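Local atomic coordinates of PelD (Pseudomonas aeruginosa, PDB entry 4ETX), a protein that binds the bacterial second messenger cyclic di-GMP through its cytosolic part, which pairs a GAF domain with a degenerate GGDEF domain, as an effector in pellicle formation. Residues A[77-82]-A[105-110]. Numbering follows the deposited sequence.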
# COMPACT_ATOMS: atom_id res chain seq x y z
N LEU A 77 20.59 -8.12 18.81
CA LEU A 77 19.59 -9.19 18.72
C LEU A 77 18.25 -8.75 18.10
O LEU A 77 17.64 -9.50 17.34
CB LEU A 77 19.36 -9.82 20.10
CG LEU A 77 18.36 -10.96 20.28
CD1 LEU A 77 18.64 -12.15 19.36
CD2 LEU A 77 18.37 -11.41 21.74
N LEU A 78 17.81 -7.53 18.42
CA LEU A 78 16.57 -7.03 17.85
C LEU A 78 16.72 -6.83 16.33
O LEU A 78 15.85 -7.25 15.56
CB LEU A 78 16.13 -5.73 18.53
CG LEU A 78 14.64 -5.39 18.45
CD1 LEU A 78 13.76 -6.48 19.06
CD2 LEU A 78 14.36 -4.05 19.12
N VAL A 79 17.85 -6.23 15.93
CA VAL A 79 18.19 -5.98 14.52
C VAL A 79 18.24 -7.32 13.79
O VAL A 79 17.58 -7.49 12.77
CB VAL A 79 19.54 -5.22 14.39
CG1 VAL A 79 20.09 -5.27 12.97
CG2 VAL A 79 19.40 -3.78 14.87
N ARG A 80 19.01 -8.26 14.33
CA ARG A 80 19.13 -9.61 13.78
C ARG A 80 17.78 -10.35 13.67
O ARG A 80 17.45 -10.90 12.63
CB ARG A 80 20.15 -10.41 14.59
CG ARG A 80 20.25 -11.90 14.25
CD ARG A 80 21.12 -12.59 15.28
NE ARG A 80 20.87 -14.03 15.37
CZ ARG A 80 21.01 -14.74 16.48
NH1 ARG A 80 21.39 -14.16 17.62
NH2 ARG A 80 20.76 -16.05 16.46
N THR A 81 17.00 -10.35 14.76
CA THR A 81 15.68 -11.01 14.80
C THR A 81 14.70 -10.48 13.75
O THR A 81 13.97 -11.25 13.11
CB THR A 81 15.05 -10.88 16.21
OG1 THR A 81 15.96 -11.40 17.18
CG2 THR A 81 13.72 -11.64 16.28
N CYS A 82 14.68 -9.16 13.58
CA CYS A 82 13.80 -8.50 12.62
C CYS A 82 14.11 -8.93 11.19
O CYS A 82 13.19 -9.32 10.44
CB CYS A 82 13.94 -6.98 12.77
SG CYS A 82 13.32 -6.00 11.40
N SER A 105 22.04 -0.84 26.72
CA SER A 105 22.17 -0.10 25.45
C SER A 105 21.33 -0.66 24.28
O SER A 105 21.85 -0.96 23.21
CB SER A 105 23.65 0.01 25.05
OG SER A 105 23.82 1.02 24.07
N ALA A 106 20.02 -0.79 24.50
CA ALA A 106 19.15 -1.47 23.55
C ALA A 106 18.32 -0.51 22.69
O ALA A 106 18.15 0.67 23.04
CB ALA A 106 18.25 -2.46 24.27
N LEU A 107 17.80 -1.02 21.58
CA LEU A 107 16.81 -0.30 20.79
C LEU A 107 15.45 -0.47 21.44
O LEU A 107 15.36 -1.08 22.51
CB LEU A 107 16.77 -0.83 19.36
CG LEU A 107 17.94 -0.44 18.46
CD1 LEU A 107 17.99 -1.37 17.27
CD2 LEU A 107 17.85 1.02 18.05
N GLN A 108 14.41 0.07 20.81
CA GLN A 108 13.03 -0.14 21.26
C GLN A 108 12.20 -0.97 20.27
O GLN A 108 11.46 -1.86 20.69
CB GLN A 108 12.35 1.20 21.57
CG GLN A 108 12.79 1.87 22.87
CD GLN A 108 12.13 3.23 23.07
OE1 GLN A 108 11.27 3.64 22.28
NE2 GLN A 108 12.53 3.94 24.12
N VAL A 109 12.31 -0.69 18.96
CA VAL A 109 11.63 -1.49 17.91
C VAL A 109 12.39 -1.44 16.56
O VAL A 109 13.07 -0.45 16.25
CB VAL A 109 10.10 -1.12 17.76
CG1 VAL A 109 9.91 0.37 17.64
CG2 VAL A 109 9.42 -1.82 16.58
N CYS A 110 12.27 -2.52 15.78
CA CYS A 110 12.87 -2.62 14.43
C CYS A 110 11.78 -2.97 13.43
O CYS A 110 11.01 -3.90 13.65
CB CYS A 110 14.00 -3.66 14.39
SG CYS A 110 15.58 -3.03 15.01
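Cys110 meets three residues of helix 77-85 at once: Leu78, Val79 and Cys82. Its SG is swung back beside its own backbone N (chi1 -81°), which carries the sulfur along the helix surface, 3.9 Å from Val79 CG2 and close to the Val79 backbone. Leu78 borders the same sulfur through CG, at 4.3 Å. The CB of Cys110 instead lies against Cys82, with the two CB atoms 3.7 Å apart where the two backbones come nearest each other. Cys82 SG, anti to its own N, also lies near Cys110 CB and O, while the sulfur of Cys110 heads for Val79; Cys82 SG and Cys110 SG are 5.2 Å apart, so there is no disulfide.

Toward the loop end, Leu78 sends one methyl, CD2, onto main chain more than side chain: it rests 3.9 Å from Val109 CA and equally near the carbonyl carbon of Gln108, with Leu107 CB just beyond. Leu107 CD1 lies beside both Val79 CG2, methyl to methyl at 3.7 Å, and the sulfur of Cys110. Gln108 and Val109 form a classic bulge, with the backbones of both bonded to Val126 and their CB atoms directed away from the helix; Gln108 OE1 is held by the backbone N of Met129.

The packing lays the helix over one face of the antiparallel GAF-domain sheet, where Leu123 of strand 120-126 adds to the apolar surface under Val79 and Cys82, and Val89 touches Leu78 and Cys82. With no hydrogen bond or charge pair between the segments, the join rests on methyls, methylenes, thiol sulfurs and the backbone carbons under Leu78, so its cohesion comes from shape and the burial of apolar surface.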